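Local coordinates for Alr2269 protein (Nostoc sp., PDB 3MC9) that probably serves, through its periplasmic POTRA domains, in the Omp85-dependent transport and insertion of beta-barrel proteins into the outer membrane, at residues Glu66-Arg70 with Glu81-Tyr85; Phe113-Ala119 with Ser131-Asn137; Asp163-Arg167 with Gly182-Leu186; Tyr195-Val201 with Gln215-Val221. Residues are numbered along the deposited sequence.

In the fold
From the N terminus the chain runs through two successive POTRA units, each holding two contacts, and the four contacts follow one another in series without nesting or crossing. Contact 1 closes the first loop, bringing helix 78-87 back against the opening strand 62-71. After helix 98-110, contact 2 closes the hairpin of strands 114-124 and 127-136; the latter strand lies beside 62-71, and V84 packs on F114, so contacts 1 and 2 share one sheet and core. The second unit has the same beta-alpha-alpha-beta-beta order, but contact 3 joins its two helices, 161-166 and 176-192. Contact 4 closes the hairpin 199-206/211-217, with I183 touching V200. Contacts 2 and 3 stay about 12 Å apart at their nearest atoms.

Contact 1: Glu66-Arg70 with Glu81-Tyr85; sequences EVLVR and ETQVY
The extended segment 66-70 and the helical segment 81-85 cross obliquely, in roughly opposed directions, their axes at 138° and 9.0 Å apart at closest approach, with V69 CA and E81 CA 6.4 Å apart. This is the packing of the first helix on the first strand of a POTRA beta-alpha-alpha-beta-beta fold. Strand 62-71 hydrogen-bonds to strand 127-136 along one side, while V67 and V69 direct their CB atoms at the helix. Both valines take the t rotamer, as does V84, and their compact branched side chains suit a close strand-helix seam. V69 is the centre: its CG2 lies 3.5 Å from V84 CG1 and also makes a CH-pi contact over the Y85 ring, 3.8 Å from the ring centroid. V69 CB rests 3.8 Å from E81 CG, the methylenes of a glutamate at the border serving as apolar cover. Y85, an m rotamer, lays its long ring back along the strand, with CE1 4.0 Å from V67 CG1. Its phenol reaches the backbone, OH standing 3.0 Å from V67 O. The polar margin is finished by water 1, which accepts from V69 N at 3.0 Å, donates to E81 OE2 at 2.9 Å and lies 2.4 Å from Y85 OH.

Contact 2: Phe113-Ala119 with Ser131-Asn137; sequences FFSNVQA and SFIVQPN
F114, N137 and I133 are among the residues most buried in this antiparallel pairing of 113-119 with 131-137, whose strand axes lie 4.7 Å apart at 170°. I133 forms a hydrogen-bonded pair with Q118: Q118 N donates to I133 O at 3.0 Å and I133 N to Q118 O at 2.9 Å. Their side chains meet at Q118 CG and I133 CB, 4.0 Å apart, on the face away from the helices. The non-hydrogen-bonded pairs V117-V134 and A119-F132 share the face on which V117, A119 and F132 touch helix 98-110; small A119 leaves room for the F132 ring, its CB 4.0 Å from F132 CE1. Beyond N116, whose O accepts from Q135 N at 2.9 Å, the register shifts by one, so that F114 sits opposite P136, their CA atoms 4.3 Å apart. S115 N still reaches Q135 O at 2.9 Å. F114 (m) sends its large ring into the core, CE1 3.6 Å from V134 CG2, alongside V84 and I108. N137 closes the end, its N donating to F113 O at 2.7 Å, while its amide ND2 bonds to L174 O. This hairpin supplies the last two strands of the POTRA beta-alpha-alpha-beta-beta fold; here it carries a beta bulge at S115.

Contact 3: Asp163-Arg167 with Gly182-Leu186; sequences DEIFR and GIKEL
Two helical segments meet here through apolar side chains and a glycine, the closest backbone approach being 6.1 Å between I165 CA and G182 CA. This is the packing of the two helices of the beta-alpha-alpha-beta-beta POTRA fold against each other on one face of its sheet. In the first segment 163-166 is helical, and D163 bonds through OD1 to the hydroxyl of Y170. I165 is the main point of entry. Its CB points at the other helix, and with chi1 m and chi2 t its branches spread over one turn of that helix: CG2 lies 3.5 Å from G182 O and 4.0 Å from E185 CD, while CD1 lies 3.7 Å from L186 CA and 4.1 Å from L186 CG. The beta-branched isoleucine, with methyls at CG2 and CD1, thus spans the G182-L186 turn. F166 follows, its CB directed sideways, but its m rotamer swings the ring across to the partner, placing CZ 3.4 Å from G182 C and 4.1 Å from I183 CG1. Glycine is what makes this possible, since a CB at position 182 would fall 2.3 Å from F166 CE1. Regular helix is kept beneath, with L186 N bonded to G182 O at 2.9 Å. Both helices rest on the sheet of this unit: F166 packs on V143 of strand 142-146 and L214 of strand 211-217, I183 shares L214, and L186 leans on I145 of the edge strand.

Contact 4: Tyr195-Val201 with Gln215-Val221; sequences YVLANVV and QVAEGVV
V200 and V216 form the apolar centre, a non-hydrogen-bonded antiparallel pair with CA atoms 4.3 Å apart and CG2 atoms 4.4 Å apart. Both are t rotamers, and beta-branched valine suits this strand face beneath helix 176-192, where V200 meets I183 and V216 meets Y190. V201 CG2 also reaches A217 CB, at 3.9 Å. Around them the backbones join: N199 N donates to A217 O at 3.1 Å, A217 N to N199 O at 2.8 Å, and V201 N to Q215 O at 2.7 Å. A198 and E218 still face each other, 4.4 Å between CA atoms, but regular pairing gives way to loop before N199 and beyond A217. Here V221 CG2 lies over one face of the Y195 ring (m), 4.2 Å from Y195 CE2, and G219 O at its edge, 3.4 Å from Y195 CE2. G219 has phi 88° and psi 167°, where a side chain would jam against the preceding carbonyl. At the polar edge water 5 joins L197 N (3.0 Å) to E218 O (2.9 Å), and water 4 accepts from V221 N at 3.0 Å and lies 3.1 Å from Y195 OH. E218, whose CB points away from 195-201, hydrogen-bonds through its carboxylate to Y190 OH, S155 OG and V156 N. The paired part belongs to the C-terminal hairpin (199-206 with 211-217) of this POTRA domain, whose open-end loops pack round Y195.

Contact 1: Glu66-Arg70 with Glu81-Tyr85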
loop_
_atom_site.group_PDB
_atom_site.type_symbol
_atom_site.label_atom_id
_atom_site.label_comp_id
_atom_site.label_asym_id
_atom_site.label_seq_id
_atom_site.Cartn_x
_atom_site.Cartn_y
_atom_site.Cartn_z
ATOM N N GLU A 66 11.828 -18.085 -14.581
ATOM C CA GLU A 66 11.329 -16.811 -15.117
ATOM C C GLU A 66 10.508 -16.050 -14.081
ATOM O O GLU A 66 9.738 -16.642 -13.337
ATOM C CB GLU A 66 10.468 -17.073 -16.352
ATOM C CG GLU A 66 10.696 -16.064 -17.467
ATOM C CD GLU A 66 9.821 -16.297 -18.701
ATOM O OE1 GLU A 66 9.411 -17.453 -18.962
ATOM O OE2 GLU A 66 9.557 -15.310 -19.425
ATOM N N VAL A 67 10.718 -14.738 -14.018
ATOM C CA VAL A 67 9.897 -13.866 -13.185
ATOM C C VAL A 67 9.200 -12.885 -14.086
ATOM O O VAL A 67 9.843 -12.201 -14.879
ATOM C CB VAL A 67 10.718 -13.097 -12.118
ATOM C CG1 VAL A 67 9.805 -12.109 -11.348
ATOM C CG2 VAL A 67 11.362 -14.079 -11.155
ATOM N N LEU A 68 7.880 -12.843 -13.984
ATOM C CA LEU A 68 7.076 -11.888 -14.739
ATOM C C LEU A 68 6.385 -10.972 -13.723
ATOM O O LEU A 68 5.909 -11.427 -12.676
ATOM C CB LEU A 68 6.033 -12.605 -15.620
ATOM C CG LEU A 68 6.491 -13.732 -16.568
ATOM C CD1 LEU A 68 5.330 -14.228 -17.487
ATOM C CD2 LEU A 68 7.660 -13.287 -17.417
ATOM N N VAL A 69 6.368 -9.677 -14.013
ATOM C CA VAL A 69 5.638 -8.712 -13.194
ATOM C C VAL A 69 4.505 -8.206 -14.060
ATOM O O VAL A 69 4.761 -7.690 -15.138
ATOM C CB VAL A 69 6.525 -7.539 -12.780
ATOM C CG1 VAL A 69 5.689 -6.476 -12.074
ATOM C CG2 VAL A 69 7.669 -8.026 -11.889
ATOM N N ARG A 70 3.262 -8.375 -13.612
ATOM C CA ARG A 70 2.093 -8.080 -14.451
ATOM C C ARG A 70 1.045 -7.250 -13.712
ATOM O O ARG A 70 0.839 -7.449 -12.525
ATOM C CB ARG A 70 1.420 -9.381 -14.926
ATOM C CG ARG A 70 2.241 -10.230 -15.887
ATOM C CD ARG A 70 2.496 -9.504 -17.206
ATOM N NE ARG A 70 3.265 -10.323 -18.144
ATOM C CZ ARG A 70 4.577 -10.216 -18.373
ATOM N NH1 ARG A 70 5.153 -11.033 -19.254
ATOM N NH2 ARG A 70 5.326 -9.306 -17.740
ATOM N N GLU A 81 6.811 -1.292 -12.665
ATOM C CA GLU A 81 7.423 -2.605 -12.850
ATOM C C GLU A 81 8.810 -2.643 -12.184
ATOM O O GLU A 81 9.170 -3.603 -11.492
ATOM C CB GLU A 81 7.543 -2.927 -14.342
ATOM C CG GLU A 81 7.633 -4.406 -14.636
ATOM C CD GLU A 81 8.019 -4.707 -16.080
ATOM O OE1 GLU A 81 7.644 -3.938 -16.982
ATOM O OE2 GLU A 81 8.690 -5.720 -16.313
ATOM N N THR A 82 9.569 -1.576 -12.405
ATOM C CA THR A 82 10.882 -1.398 -11.807
ATOM C C THR A 82 10.811 -1.408 -10.287
ATOM O O THR A 82 11.671 -1.980 -9.626
ATOM C CB THR A 82 11.512 -0.078 -12.280
ATOM O OG1 THR A 82 11.590 -0.088 -13.712
ATOM C CG2 THR A 82 12.903 0.125 -11.687
ATOM N N GLN A 83 9.793 -0.757 -9.742
ATOM C CA GLN A 83 9.557 -0.753 -8.294
ATOM C C GLN A 83 9.460 -2.176 -7.768
ATOM O O GLN A 83 10.064 -2.505 -6.759
ATOM C CB GLN A 83 8.259 -0.012 -7.949
ATOM C CG GLN A 83 8.356 1.493 -8.026
ATOM C CD GLN A 83 9.163 2.078 -6.889
ATOM O OE1 GLN A 83 9.942 3.003 -7.087
ATOM N NE2 GLN A 83 8.995 1.531 -5.698
ATOM N N VAL A 84 8.677 -3.007 -8.448
ATOM C CA VAL A 84 8.550 -4.421 -8.077
ATOM C C VAL A 84 9.913 -5.135 -8.148
ATOM O O VAL A 84 10.335 -5.773 -7.177
ATOM C CB VAL A 84 7.499 -5.150 -8.955
ATOM C CG1 VAL A 84 7.490 -6.652 -8.686
ATOM C CG2 VAL A 84 6.115 -4.554 -8.732
ATOM N N TYR A 85 10.613 -4.996 -9.273
ATOM C CA TYR A 85 11.895 -5.698 -9.473
ATOM C C TYR A 85 12.930 -5.280 -8.428
ATOM O O TYR A 85 13.687 -6.112 -7.946
ATOM C CB TYR A 85 12.434 -5.539 -10.912
ATOM C CG TYR A 85 11.824 -6.518 -11.918
ATOM C CD1 TYR A 85 12.085 -7.883 -11.840
ATOM C CD2 TYR A 85 10.991 -6.076 -12.941
ATOM C CE1 TYR A 85 11.530 -8.777 -12.751
ATOM C CE2 TYR A 85 10.431 -6.967 -13.859
ATOM C CZ TYR A 85 10.705 -8.312 -13.761
ATOM O OH TYR A 85 10.137 -9.193 -14.661
HETATM O O HOH W 1 8.232 -8.526 -16.037
#

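Contact 2: Phe113-Ala119 with Ser131-Asn137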
loop_
_atom_site.group_PDB
_atom_site.type_symbol
_atom_site.label_atom_id
_atom_site.label_comp_id
_atom_site.label_asym_id
_atom_site.label_seq_id
_atom_site.Cartn_x
_atom_site.Cartn_y
_atom_site.Cartn_z
ATOM N N PHE A 113 2.875 1.502 -3.389
ATOM C CA PHE A 113 2.164 1.888 -4.611
ATOM C C PHE A 113 1.000 0.972 -5.014
ATOM O O PHE A 113 0.263 1.315 -5.944
ATOM C CB PHE A 113 3.119 2.007 -5.791
ATOM C CG PHE A 113 4.116 3.115 -5.668
ATOM C CD1 PHE A 113 3.724 4.433 -5.800
ATOM C CD2 PHE A 113 5.461 2.836 -5.462
ATOM C CE1 PHE A 113 4.652 5.465 -5.701
ATOM C CE2 PHE A 113 6.389 3.849 -5.363
ATOM C CZ PHE A 113 5.990 5.170 -5.488
ATOM N N PHE A 114 0.801 -0.152 -4.324
ATOM C CA PHE A 114 -0.173 -1.160 -4.773
ATOM C C PHE A 114 -1.251 -1.497 -3.776
ATOM O O PHE A 114 -0.988 -1.575 -2.580
ATOM C CB PHE A 114 0.563 -2.451 -5.120
ATOM C CG PHE A 114 1.719 -2.231 -6.010
ATOM C CD1 PHE A 114 1.538 -2.109 -7.383
ATOM C CD2 PHE A 114 2.993 -2.091 -5.484
ATOM C CE1 PHE A 114 2.624 -1.873 -8.214
ATOM C CE2 PHE A 114 4.059 -1.875 -6.294
ATOM C CZ PHE A 114 3.889 -1.758 -7.662
ATOM N N SER A 115 -2.460 -1.741 -4.283
ATOM C CA SER A 115 -3.598 -2.123 -3.448
ATOM C C SER A 115 -3.699 -3.650 -3.313
ATOM O O SER A 115 -4.227 -4.164 -2.329
ATOM C CB SER A 115 -4.903 -1.543 -4.022
ATOM O OG SER A 115 -5.007 -1.765 -5.435
ATOM N N ASN A 116 -3.186 -4.374 -4.304
ATOM C CA ASN A 116 -3.161 -5.834 -4.247
ATOM C C ASN A 116 -1.898 -6.393 -4.893
ATOM O O ASN A 116 -1.391 -5.845 -5.870
ATOM C CB ASN A 116 -4.410 -6.436 -4.914
ATOM C CG ASN A 116 -4.655 -7.896 -4.506
ATOM O OD1 ASN A 116 -5.132 -8.697 -5.313
ATOM N ND2 ASN A 116 -4.329 -8.242 -3.254
ATOM N N VAL A 117 -1.405 -7.484 -4.315
ATOM C CA VAL A 117 -0.208 -8.164 -4.762
ATOM C C VAL A 117 -0.361 -9.661 -4.511
ATOM O O VAL A 117 -0.730 -10.075 -3.409
ATOM C CB VAL A 117 1.034 -7.707 -3.968
ATOM C CG1 VAL A 117 2.281 -8.402 -4.509
ATOM C CG2 VAL A 117 1.178 -6.193 -4.000
ATOM N N GLN A 118 -0.094 -10.466 -5.532
ATOM C CA GLN A 118 -0.003 -11.904 -5.342
ATOM C C GLN A 118 1.101 -12.511 -6.194
ATOM O O GLN A 118 1.540 -11.916 -7.174
ATOM C CB GLN A 118 -1.342 -12.565 -5.665
ATOM C CG GLN A 118 -1.914 -12.185 -7.013
ATOM C CD GLN A 118 -3.308 -12.766 -7.256
ATOM O OE1 GLN A 118 -3.454 -13.917 -7.685
ATOM N NE2 GLN A 118 -4.331 -11.968 -6.999
ATOM N N ALA A 119 1.530 -13.702 -5.802
ATOM C CA ALA A 119 2.473 -14.494 -6.571
ATOM C C ALA A 119 1.739 -15.698 -7.144
ATOM O O ALA A 119 1.076 -16.457 -6.408
ATOM C CB ALA A 119 3.609 -14.940 -5.713
ATOM N N SER A 131 4.884 -15.402 -11.525
ATOM C CA SER A 131 4.219 -14.161 -11.886
ATOM C C SER A 131 3.813 -13.379 -10.640
ATOM O O SER A 131 3.094 -13.884 -9.777
ATOM C CB SER A 131 3.009 -14.446 -12.780
ATOM O OG SER A 131 3.442 -14.814 -14.077
ATOM N N PHE A 132 4.318 -12.159 -10.533
ATOM C CA PHE A 132 3.875 -11.236 -9.499
ATOM C C PHE A 132 2.824 -10.383 -10.165
ATOM O O PHE A 132 3.120 -9.655 -11.120
ATOM C CB PHE A 132 5.022 -10.392 -8.955
ATOM C CG PHE A 132 6.006 -11.181 -8.136
ATOM C CD1 PHE A 132 5.693 -11.584 -6.837
ATOM C CD2 PHE A 132 7.232 -11.550 -8.671
ATOM C CE1 PHE A 132 6.591 -12.331 -6.086
ATOM C CE2 PHE A 132 8.132 -12.294 -7.932
ATOM C CZ PHE A 132 7.811 -12.696 -6.635
ATOM N N ILE A 133 1.589 -10.512 -9.692
ATOM C CA ILE A 133 0.470 -9.787 -10.269
ATOM C C ILE A 133 0.095 -8.689 -9.297
ATOM O O ILE A 133 -0.227 -8.939 -8.138
ATOM C CB ILE A 133 -0.710 -10.734 -10.582
ATOM C CG1 ILE A 133 -0.246 -11.809 -11.571
ATOM C CG2 ILE A 133 -1.902 -9.947 -11.163
ATOM C CD1 ILE A 133 -0.907 -13.146 -11.385
ATOM N N VAL A 134 0.179 -7.453 -9.769
ATOM C CA VAL A 134 0.055 -6.307 -8.896
ATOM C C VAL A 134 -1.015 -5.368 -9.442
ATOM O O VAL A 134 -1.214 -5.279 -10.652
ATOM C CB VAL A 134 1.396 -5.574 -8.753
ATOM C CG1 VAL A 134 2.496 -6.544 -8.289
ATOM C CG2 VAL A 134 1.799 -4.897 -10.058
ATOM N N GLN A 135 -1.705 -4.688 -8.537
ATOM C CA GLN A 135 -2.747 -3.734 -8.890
ATOM C C GLN A 135 -2.299 -2.393 -8.364
ATOM O O GLN A 135 -2.315 -2.167 -7.155
ATOM C CB GLN A 135 -4.086 -4.137 -8.272
ATOM C CG GLN A 135 -5.277 -3.253 -8.663
ATOM C CD GLN A 135 -5.341 -2.907 -10.152
ATOM O OE1 GLN A 135 -5.246 -1.740 -10.517
ATOM N NE2 GLN A 135 -5.514 -3.911 -11.006
ATOM N N PRO A 136 -1.840 -1.507 -9.263
ATOM C CA PRO A 136 -1.422 -0.189 -8.806
ATOM C C PRO A 136 -2.543 0.544 -8.074
ATOM O O PRO A 136 -3.719 0.384 -8.407
ATOM C CB PRO A 136 -1.060 0.545 -10.106
ATOM C CG PRO A 136 -0.809 -0.523 -11.103
ATOM C CD PRO A 136 -1.642 -1.690 -10.710
ATOM N N ASN A 137 -2.172 1.336 -7.073
ATOM C CA ASN A 137 -3.138 2.198 -6.382
ATOM C C ASN A 137 -3.737 3.182 -7.382
ATOM O O ASN A 137 -3.081 3.540 -8.364
ATOM C CB ASN A 137 -2.455 3.001 -5.278
ATOM C CG ASN A 137 -2.219 2.200 -4.005
ATOM O OD1 ASN A 137 -3.030 1.362 -3.613
ATOM N ND2 ASN A 137 -1.113 2.482 -3.343
HETATM O O HOH W 2 -5.864 0.137 -6.954
HETATM O O HOH W 3 -3.098 -9.037 -7.318
#

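Contact 3: Asp163-Arg167 with Gly182-Leu186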
loop_
_atom_site.group_PDB
_atom_site.type_symbol
_atom_site.label_atom_id
_atom_site.label_comp_id
_atom_site.label_asym_id
_atom_site.label_seq_id
_atom_site.Cartn_x
_atom_site.Cartn_y
_atom_site.Cartn_z
ATOM N N ASP A 163 -7.520 18.027 3.899
ATOM C CA ASP A 163 -6.966 18.679 2.694
ATOM C C ASP A 163 -5.648 19.400 2.962
ATOM O O ASP A 163 -4.719 19.263 2.198
ATOM C CB ASP A 163 -7.972 19.668 2.076
ATOM C CG ASP A 163 -9.222 18.976 1.532
ATOM O OD1 ASP A 163 -9.144 17.792 1.108
ATOM O OD2 ASP A 163 -10.291 19.632 1.521
ATOM N N GLU A 164 -5.551 20.139 4.063
ATOM C CA GLU A 164 -4.313 20.880 4.369
ATOM C C GLU A 164 -3.117 19.936 4.469
ATOM O O GLU A 164 -2.039 20.237 3.982
ATOM C CB GLU A 164 -4.419 21.710 5.669
ATOM C CG GLU A 164 -5.762 22.387 5.884
ATOM C CD GLU A 164 -5.780 23.428 7.019
ATOM O OE1 GLU A 164 -4.959 23.330 7.969
ATOM O OE2 GLU A 164 -6.645 24.333 6.962
ATOM N N ILE A 165 -3.316 18.779 5.085
ATOM C CA ILE A 165 -2.213 17.835 5.283
ATOM C C ILE A 165 -1.910 17.013 4.038
ATOM O O ILE A 165 -0.768 16.796 3.721
ATOM C CB ILE A 165 -2.490 16.868 6.459
ATOM C CG1 ILE A 165 -2.668 17.661 7.761
ATOM C CG2 ILE A 165 -1.346 15.867 6.610
ATOM C CD1 ILE A 165 -3.280 16.862 8.859
ATOM N N PHE A 166 -2.943 16.558 3.346
ATOM C CA PHE A 166 -2.792 15.567 2.284
ATOM C C PHE A 166 -2.828 16.171 0.857
ATOM O O PHE A 166 -2.473 15.500 -0.112
ATOM C CB PHE A 166 -3.876 14.486 2.457
ATOM C CG PHE A 166 -3.691 13.639 3.695
ATOM C CD1 PHE A 166 -2.736 12.618 3.716
ATOM C CD2 PHE A 166 -4.457 13.851 4.838
ATOM C CE1 PHE A 166 -2.547 11.831 4.863
ATOM C CE2 PHE A 166 -4.275 13.060 6.005
ATOM C CZ PHE A 166 -3.316 12.055 6.009
ATOM N N ARG A 167 -3.226 17.438 0.754
ATOM C CA ARG A 167 -3.384 18.157 -0.524
ATOM C C ARG A 167 -2.268 17.878 -1.530
ATOM O O ARG A 167 -2.524 17.570 -2.690
ATOM C CB ARG A 167 -3.418 19.673 -0.268
ATOM C CG ARG A 167 -4.230 20.445 -1.247
ATOM C CD ARG A 167 -4.104 21.945 -1.005
ATOM N NE ARG A 167 -4.968 22.417 0.085
ATOM C CZ ARG A 167 -4.566 23.103 1.157
ATOM N NH1 ARG A 167 -3.287 23.431 1.338
ATOM N NH2 ARG A 167 -5.461 23.472 2.065
ATOM N N GLY A 182 1.537 11.592 6.366
ATOM C CA GLY A 182 0.425 12.503 6.596
ATOM C C GLY A 182 -0.429 12.136 7.805
ATOM O O GLY A 182 -0.900 13.026 8.532
ATOM N N ILE A 183 -0.613 10.834 8.026
ATOM C CA ILE A 183 -1.374 10.328 9.164
ATOM C C ILE A 183 -0.690 10.702 10.473
ATOM O O ILE A 183 -1.324 11.092 11.441
ATOM C CB ILE A 183 -1.600 8.793 9.075
ATOM C CG1 ILE A 183 -2.619 8.491 7.958
ATOM C CG2 ILE A 183 -2.107 8.258 10.437
ATOM C CD1 ILE A 183 -2.712 7.006 7.500
ATOM N N LYS A 184 0.624 10.600 10.485
ATOM C CA LYS A 184 1.418 11.013 11.634
ATOM C C LYS A 184 1.246 12.507 11.912
ATOM O O LYS A 184 1.158 12.937 13.060
ATOM C CB LYS A 184 2.896 10.714 11.385
ATOM C CG LYS A 184 3.226 9.216 11.429
ATOM C CD LYS A 184 4.641 8.944 11.941
ATOM C CE LYS A 184 4.769 7.532 12.526
ATOM N NZ LYS A 184 4.544 7.481 14.017
ATOM N N GLU A 185 1.236 13.301 10.852
ATOM C CA GLU A 185 0.996 14.733 11.001
ATOM C C GLU A 185 -0.438 15.008 11.536
ATOM O O GLU A 185 -0.610 15.837 12.414
ATOM C CB GLU A 185 1.309 15.429 9.677
ATOM C CG GLU A 185 1.247 16.949 9.712
ATOM C CD GLU A 185 1.730 17.596 8.419
ATOM O OE1 GLU A 185 2.359 16.911 7.584
ATOM O OE2 GLU A 185 1.491 18.807 8.247
ATOM N N LEU A 186 -1.444 14.270 11.051
ATOM C CA LEU A 186 -2.831 14.345 11.586
ATOM C C LEU A 186 -2.879 14.060 13.093
ATOM O O LEU A 186 -3.483 14.802 13.873
ATOM C CB LEU A 186 -3.713 13.281 10.917
ATOM C CG LEU A 186 -5.163 13.555 10.507
ATOM C CD1 LEU A 186 -5.988 12.224 10.500
ATOM C CD2 LEU A 186 -5.850 14.659 11.300
#

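Contact 4: Tyr195-Val201 with Gln215-Val221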
loop_
_atom_site.group_PDB
_atom_site.type_symbol
_atom_site.label_atom_id
_atom_site.label_comp_id
_atom_site.label_asym_id
_atom_site.label_seq_id
_atom_site.Cartn_x
_atom_site.Cartn_y
_atom_site.Cartn_z
ATOM N N TYR A 195 -6.386 16.450 22.070
ATOM C CA TYR A 195 -6.822 15.050 21.855
ATOM C C TYR A 195 -5.587 14.167 21.709
ATOM O O TYR A 195 -5.180 13.801 20.607
ATOM C CB TYR A 195 -7.727 14.966 20.628
ATOM C CG TYR A 195 -8.998 15.765 20.843
ATOM C CD1 TYR A 195 -9.019 17.142 20.628
ATOM C CD2 TYR A 195 -10.171 15.156 21.304
ATOM C CE1 TYR A 195 -10.184 17.899 20.867
ATOM C CE2 TYR A 195 -11.330 15.896 21.542
ATOM C CZ TYR A 195 -11.331 17.273 21.328
ATOM O OH TYR A 195 -12.480 18.030 21.537
ATOM N N VAL A 196 -4.966 13.875 22.854
ATOM C CA VAL A 196 -3.650 13.266 22.860
ATOM C C VAL A 196 -3.688 11.734 22.770
ATOM O O VAL A 196 -2.634 11.089 22.858
ATOM C CB VAL A 196 -2.856 13.703 24.095
ATOM C CG1 VAL A 196 -2.769 15.255 24.179
ATOM C CG2 VAL A 196 -3.476 13.141 25.365
ATOM N N LEU A 197 -4.883 11.149 22.613
ATOM C CA LEU A 197 -5.038 9.691 22.574
ATOM C C LEU A 197 -5.694 9.245 21.271
ATOM O O LEU A 197 -6.176 8.136 21.162
ATOM C CB LEU A 197 -5.866 9.219 23.781
ATOM C CG LEU A 197 -5.193 9.489 25.124
ATOM C CD1 LEU A 197 -6.095 9.142 26.329
ATOM C CD2 LEU A 197 -3.875 8.728 25.194
ATOM N N ALA A 198 -5.712 10.141 20.289
ATOM C CA ALA A 198 -6.371 9.921 19.005
ATOM C C ALA A 198 -5.645 8.839 18.193
ATOM O O ALA A 198 -4.435 8.859 18.103
ATOM C CB ALA A 198 -6.404 11.237 18.224
ATOM N N ASN A 199 -6.394 7.890 17.635
ATOM C CA ASN A 199 -5.833 6.797 16.849
ATOM C C ASN A 199 -6.674 6.544 15.602
ATOM O O ASN A 199 -7.890 6.525 15.668
ATOM C CB ASN A 199 -5.787 5.486 17.657
ATOM C CG ASN A 199 -4.550 5.366 18.525
ATOM O OD1 ASN A 199 -3.431 5.525 18.039
ATOM N ND2 ASN A 199 -4.743 5.070 19.824
ATOM N N VAL A 200 -6.015 6.297 14.482
ATOM C CA VAL A 200 -6.680 5.735 13.309
ATOM C C VAL A 200 -7.239 4.329 13.633
ATOM O O VAL A 200 -6.561 3.512 14.265
ATOM C CB VAL A 200 -5.724 5.708 12.103
ATOM C CG1 VAL A 200 -6.390 5.027 10.898
ATOM C CG2 VAL A 200 -5.317 7.173 11.727
ATOM N N VAL A 201 -8.490 4.082 13.256
ATOM C CA VAL A 201 -9.130 2.768 13.473
ATOM C C VAL A 201 -8.970 1.899 12.235
ATOM O O VAL A 201 -9.430 2.258 11.154
ATOM C CB VAL A 201 -10.632 2.889 13.794
ATOM C CG1 VAL A 201 -11.272 1.499 13.943
ATOM C CG2 VAL A 201 -10.845 3.711 15.048
ATOM N N GLN A 215 -10.764 6.428 9.253
ATOM C CA GLN A 215 -11.617 6.319 10.414
ATOM C C GLN A 215 -10.720 6.590 11.611
ATOM O O GLN A 215 -9.691 5.934 11.736
ATOM C CB GLN A 215 -12.142 4.891 10.446
ATOM C CG GLN A 215 -13.400 4.674 11.223
ATOM C CD GLN A 215 -14.111 3.396 10.759
ATOM O OE1 GLN A 215 -13.696 2.282 11.084
ATOM N NE2 GLN A 215 -15.175 3.562 9.974
ATOM N N VAL A 216 -11.103 7.548 12.465
ATOM C CA VAL A 216 -10.312 7.962 13.624
ATOM C C VAL A 216 -11.147 7.903 14.905
ATOM O O VAL A 216 -12.268 8.399 14.939
ATOM C CB VAL A 216 -9.779 9.413 13.467
ATOM C CG1 VAL A 216 -8.903 9.788 14.646
ATOM C CG2 VAL A 216 -8.997 9.559 12.194
ATOM N N ALA A 217 -10.599 7.266 15.938
ATOM C CA ALA A 217 -11.148 7.335 17.289
ATOM C C ALA A 217 -10.499 8.553 17.899
ATOM O O ALA A 217 -9.376 8.504 18.335
ATOM C CB ALA A 217 -10.798 6.079 18.095
ATOM N N GLU A 218 -11.195 9.673 17.867
ATOM C CA GLU A 218 -10.607 10.950 18.248
ATOM C C GLU A 218 -10.476 11.106 19.737
ATOM O O GLU A 218 -9.564 11.760 20.213
ATOM C CB GLU A 218 -11.484 12.099 17.700
ATOM C CG GLU A 218 -11.585 12.061 16.189
ATOM C CD GLU A 218 -12.210 13.301 15.592
ATOM O OE1 GLU A 218 -13.146 13.845 16.194
ATOM O OE2 GLU A 218 -11.770 13.691 14.491
ATOM N N GLY A 219 -11.399 10.519 20.487
ATOM C CA GLY A 219 -11.461 10.765 21.904
ATOM C C GLY A 219 -12.316 11.978 22.192
ATOM O O GLY A 219 -12.678 12.742 21.278
ATOM N N VAL A 220 -12.647 12.122 23.469
ATOM C CA VAL A 220 -13.423 13.230 24.002
ATOM C C VAL A 220 -12.590 13.851 25.127
ATOM O O VAL A 220 -11.839 13.134 25.805
ATOM C CB VAL A 220 -14.781 12.721 24.519
ATOM C CG1 VAL A 220 -15.494 13.765 25.380
ATOM C CG2 VAL A 220 -15.658 12.283 23.324
ATOM N N VAL A 221 -12.669 15.173 25.296
ATOM C CA VAL A 221 -12.057 15.845 26.454
ATOM C C VAL A 221 -13.086 16.726 27.164
ATOM O O VAL A 221 -13.918 17.339 26.512
ATOM C CB VAL A 221 -10.835 16.708 26.049
ATOM C CG1 VAL A 221 -10.284 17.509 27.267
ATOM C CG2 VAL A 221 -9.746 15.847 25.416
HETATM O O HOH W 4 -14.487 16.537 23.292
HETATM O O HOH W 5 -7.737 11.917 22.415
HETATM O O HOH W 6 -7.991 6.398 20.437
HETATM O O HOH W 7 -9.411 3.911 8.898
#